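Side-chain contact in serine-rich Repeat Adhesion Glycoprotein (Srr1) (Streptococcus agalactiae, PDB 4MBO), which probably acts as a surface adhesin that binds host fibrinogen through a region built of two beta-rich domains: residues V124-R129 and E154-N159. Sequence-based numbering, arbitrary orientation. Where two conformers were deposited one is given.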
ATOM      1  N   VAL A 124       7.943  -3.804  -8.801  1.00 14.53           N
ATOM      2  CA  VAL A 124       6.525  -4.184  -8.846  1.00 14.30           C
ATOM      3  C   VAL A 124       6.185  -4.794  -7.489  1.00 15.25           C
ATOM      4  O   VAL A 124       7.036  -5.382  -6.839  1.00 14.85           O
ATOM      5  CB  VAL A 124       6.153  -5.144  -9.978  1.00 14.22           C
ATOM      6  CG1 VAL A 124       6.300  -4.476 -11.335  1.00 15.03           C
ATOM      7  CG2 VAL A 124       6.926  -6.432  -9.933  1.00 15.53           C
ATOM      8  N   TRP A 125       4.923  -4.645  -7.082  1.00 14.44           N
ATOM      9  CA  TRP A 125       4.468  -5.093  -5.795  1.00 14.03           C
ATOM     10  C   TRP A 125       3.267  -6.023  -5.894  1.00 13.86           C
ATOM     11  O   TRP A 125       2.391  -5.812  -6.749  1.00 14.25           O
ATOM     12  CB  TRP A 125       3.964  -3.885  -4.985  1.00 14.91           C
ATOM     13  CG  TRP A 125       4.985  -2.973  -4.431  1.00 15.43           C
ATOM     14  CD1 TRP A 125       5.419  -2.943  -3.140  1.00 15.39           C
ATOM     15  CD2 TRP A 125       5.659  -1.923  -5.111  1.00 15.60           C
ATOM     16  NE1 TRP A 125       6.334  -1.949  -2.978  1.00 16.92           N
ATOM     17  CE2 TRP A 125       6.492  -1.293  -4.169  1.00 16.10           C
ATOM     18  CE3 TRP A 125       5.611  -1.422  -6.428  1.00 15.75           C
ATOM     19  CZ2 TRP A 125       7.324  -0.224  -4.495  1.00 16.63           C
ATOM     20  CZ3 TRP A 125       6.427  -0.336  -6.746  1.00 15.99           C
ATOM     21  CH2 TRP A 125       7.262   0.248  -5.781  1.00 17.44           C
ATOM     22  N   PRO A 126       3.209  -7.048  -5.024  1.00 13.70           N
ATOM     23  CA  PRO A 126       1.946  -7.734  -4.810  1.00 14.21           C
ATOM     24  C   PRO A 126       0.927  -6.641  -4.464  1.00 14.95           C
ATOM     25  O   PRO A 126       1.186  -5.796  -3.576  1.00 16.42           O
ATOM     26  CB  PRO A 126       2.232  -8.634  -3.600  1.00 14.41           C
ATOM     27  CG  PRO A 126       3.710  -8.878  -3.685  1.00 15.50           C
ATOM     28  CD  PRO A 126       4.253  -7.551  -4.118  1.00 14.93           C
ATOM     29  N   ASP A 127      -0.204  -6.610  -5.162  1.00 14.56           N
ATOM     30  CA  ASP A 127      -1.163  -5.511  -5.023  1.00 14.42           C
ATOM     31  C   ASP A 127      -1.860  -5.618  -3.693  1.00 14.48           C
ATOM     32  O   ASP A 127      -2.566  -6.597  -3.425  1.00 14.43           O
ATOM     33  CB  ASP A 127      -2.127  -5.521  -6.216  1.00 15.38           C
ATOM     34  CG  ASP A 127      -3.113  -4.389  -6.223  1.00 17.44           C
ATOM     35  OD1 ASP A 127      -3.411  -3.785  -5.168  1.00 17.33           O
ATOM     36  OD2 ASP A 127      -3.624  -4.081  -7.327  1.00 18.05           O
ATOM     37  N   GLN A 128      -1.675  -4.591  -2.866  1.00 13.62           N
ATOM     38  CA  GLN A 128      -2.206  -4.603  -1.499  1.00 13.91           C
ATOM     39  C   GLN A 128      -3.710  -4.592  -1.396  1.00 14.51           C
ATOM     40  O   GLN A 128      -4.265  -4.847  -0.301  1.00 15.50           O
ATOM     41  CB  GLN A 128      -1.585  -3.458  -0.655  1.00 14.32           C
ATOM     42  CG  GLN A 128      -1.976  -2.043  -1.083  1.00 15.05           C
ATOM     43  CD  GLN A 128      -1.423  -0.989  -0.157  1.00 15.64           C
ATOM     44  OE1 GLN A 128      -0.404  -1.211   0.533  1.00 16.69           O
ATOM     45  NE2 GLN A 128      -2.059   0.169  -0.137  1.00 16.01           N
ATOM     46  N   ARG A 129      -4.381  -4.245  -2.498  1.00 14.89           N
ATOM     47  CA  ARG A 129      -5.843  -4.250  -2.533  1.00 16.24           C
ATOM     48  C   ARG A 129      -6.396  -5.634  -2.874  1.00 17.75           C
ATOM     49  O   ARG A 129      -7.566  -5.897  -2.618  1.00 19.95           O
ATOM     50  CB  ARG A 129      -6.307  -3.235  -3.573  1.00 17.50           C
ATOM     51  CG  ARG A 129      -6.039  -1.793  -3.154  1.00 18.52           C
ATOM     52  CD  ARG A 129      -5.816  -0.845  -4.321  1.00 19.87           C
ATOM     53  NE  ARG A 129      -4.490  -1.093  -4.937  1.00 19.80           N
ATOM     54  CZ  ARG A 129      -3.712  -0.160  -5.476  1.00 21.18           C
ATOM     55  NH1 ARG A 129      -2.511  -0.490  -5.957  1.00 21.94           N
ATOM     56  NH2 ARG A 129      -4.109   1.102  -5.522  1.00 22.29           N
ATOM     57  N   GLU A 154       5.639 -16.186  -4.252  1.00 16.88           N
ATOM     58  CA  GLU A 154       6.022 -15.636  -2.954  1.00 16.57           C
ATOM     59  C   GLU A 154       4.853 -15.588  -2.014  1.00 15.62           C
ATOM     60  O   GLU A 154       3.734 -15.283  -2.455  1.00 15.56           O
ATOM     61  CB  GLU A 154       6.462 -14.149  -3.060  1.00 17.29           C
ATOM     62  CG  GLU A 154       7.470 -13.791  -4.126  1.00 19.48           C
ATOM     63  CD  GLU A 154       8.867 -14.202  -3.815  1.00 22.24           C
ATOM     64  OE1 GLU A 154       9.162 -14.587  -2.661  1.00 22.44           O
ATOM     65  OE2 GLU A 154       9.703 -14.208  -4.761  1.00 23.10           O
ATOM     66  N   ARG A 155       5.087 -15.864  -0.733  1.00 16.22           N
ATOM     67  CA  ARG A 155       4.081 -15.550   0.260  1.00 17.22           C
ATOM     68  C   ARG A 155       4.087 -14.021   0.422  1.00 16.99           C
ATOM     69  O   ARG A 155       5.076 -13.349   0.110  1.00 17.17           O
ATOM     70  CB  ARG A 155       4.440 -16.177   1.618  1.00 20.88           C
ATOM     71  CG  ARG A 155       4.500 -17.663   1.587  1.00 24.02           C
ATOM     72  CD  ARG A 155       4.875 -18.220   2.969  1.00 29.02           C
ATOM     73  NE  ARG A 155       5.294 -19.589   2.774  1.00 36.00           N
ATOM     74  CZ  ARG A 155       6.503 -19.924   2.324  1.00 39.82           C
ATOM     75  NH1 ARG A 155       6.805 -21.200   2.147  1.00 46.11           N
ATOM     76  NH2 ARG A 155       7.406 -18.981   2.033  1.00 39.71           N
ATOM     77  N   VAL A 156       3.001 -13.489   0.945  1.00 16.62           N
ATOM     78  CA  VAL A 156       2.886 -12.057   1.217  1.00 16.37           C
ATOM     79  C   VAL A 156       2.631 -11.917   2.709  1.00 17.29           C
ATOM     80  O   VAL A 156       1.724 -12.523   3.233  1.00 17.52           O
ATOM     81  CB  VAL A 156       1.779 -11.425   0.382  1.00 16.67           C
ATOM     82  CG1 VAL A 156       1.588  -9.969   0.769  1.00 17.34           C
ATOM     83  CG2 VAL A 156       2.133 -11.565  -1.096  1.00 18.12           C
ATOM     84  N   GLN A 157       3.443 -11.115   3.368  0.70 16.66           N
ATOM     85  CA  GLN A 157       3.320 -10.960   4.802  0.70 18.24           C
ATOM     86  C   GLN A 157       3.128  -9.524   5.214  0.70 17.01           C
ATOM     87  O   GLN A 157       3.768  -8.629   4.693  0.70 16.70           O
ATOM     88  CB  GLN A 157       4.601 -11.501   5.454  0.70 21.04           C
ATOM     89  CG  GLN A 157       4.752 -11.206   6.927  0.70 24.31           C
ATOM     90  CD  GLN A 157       6.033 -11.793   7.477  0.70 26.33           C
ATOM     91  OE1 GLN A 157       6.184 -13.000   7.545  0.70 33.79           O
ATOM     92  NE2 GLN A 157       6.957 -10.935   7.862  0.70 28.55           N
ATOM     93  N   TYR A 158       2.225  -9.335   6.166  1.00 16.84           N
ATOM     94  CA  TYR A 158       1.987  -8.055   6.792  1.00 17.32           C
ATOM     95  C   TYR A 158       2.233  -8.251   8.294  1.00 18.27           C
ATOM     96  O   TYR A 158       2.207  -9.374   8.817  1.00 19.44           O
ATOM     97  CB  TYR A 158       0.551  -7.626   6.619  1.00 16.20           C
ATOM     98  CG  TYR A 158       0.125  -7.320   5.205  1.00 15.40           C
ATOM     99  CD1 TYR A 158       0.287  -6.053   4.673  1.00 15.80           C
ATOM    100  CD2 TYR A 158      -0.490  -8.291   4.406  1.00 15.66           C
ATOM    101  CE1 TYR A 158      -0.111  -5.745   3.366  1.00 15.23           C
ATOM    102  CE2 TYR A 158      -0.891  -8.002   3.115  1.00 15.12           C
ATOM    103  CZ  TYR A 158      -0.730  -6.724   2.609  1.00 14.78           C
ATOM    104  OH  TYR A 158      -1.103  -6.409   1.324  1.00 15.39           O
ATOM    105  N   ASN A 159       2.571  -7.173   8.984  0.70 19.69           N
ATOM    106  CA  ASN A 159       2.776  -7.281  10.418  0.70 21.22           C
ATOM    107  C   ASN A 159       1.512  -7.591  11.193  0.70 19.94           C
ATOM    108  O   ASN A 159       0.408  -7.229  10.772  0.70 19.88           O
ATOM    109  CB  ASN A 159       3.364  -5.993  10.960  0.70 24.00           C
ATOM    110  CG  ASN A 159       4.837  -5.867  10.678  0.70 26.99           C
ATOM    111  OD1 ASN A 159       5.516  -6.849  10.325  0.70 34.46           O
ATOM    112  ND2 ASN A 159       5.346  -4.672  10.835  0.70 28.68           N
TER
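Tyr-158 reaches across to the turn at Gln-128 and touches it with its hydroxyl alone. From CB, CG lies beside the backbone N and anti to the carbonyl carbon (chi1 -67°); on its way the side chain also touches Leu-37 and Ser-243 in loops, and its far end arrives at the base of Gln-128: OH lies 3.5 Å from Gln-128 CA and 3.6 Å from Gln-128 CB. These are van der Waals approaches; the polar partner of the hydroxyl is the carbonyl oxygen of Ile-131, just beyond the turn, so the ring is tied to the same loop that it abuts.

A second, apolar touch lies two residues back on each segment. Val-156 directs CG2, the branch beside its backbone N, at the Pro-126 ring, 3.9 Å from CB and 4.1 Å from CG, while Phe-141 of strand 139-145 packs against both residues. Asp-127, between the two touching residues, turns away and shapes the loop instead. Its OD1 accepts two bonds of 2.9 Å, from Arg-129 N on the anti side in an Asx turn, and from Arg-129 NE on the syn side in a nearly straight hydrogen bond (173°), part of a salt bridge, with OD1 almost in the guanidinium plane.

The contact thus joins the ends of strands 116-126 and 148-157, which belong to different sheets of the Ig-like N-terminal part, Pro-126 and Val-156 meeting between those sheets. Past the strand ends, Gln-128 bonds through its backbone O to Ser-243 and through its amide to Asp-245 and to Arg-176 and Met-178 of strand 169-181, linking this turn to the C-terminal adhesin region.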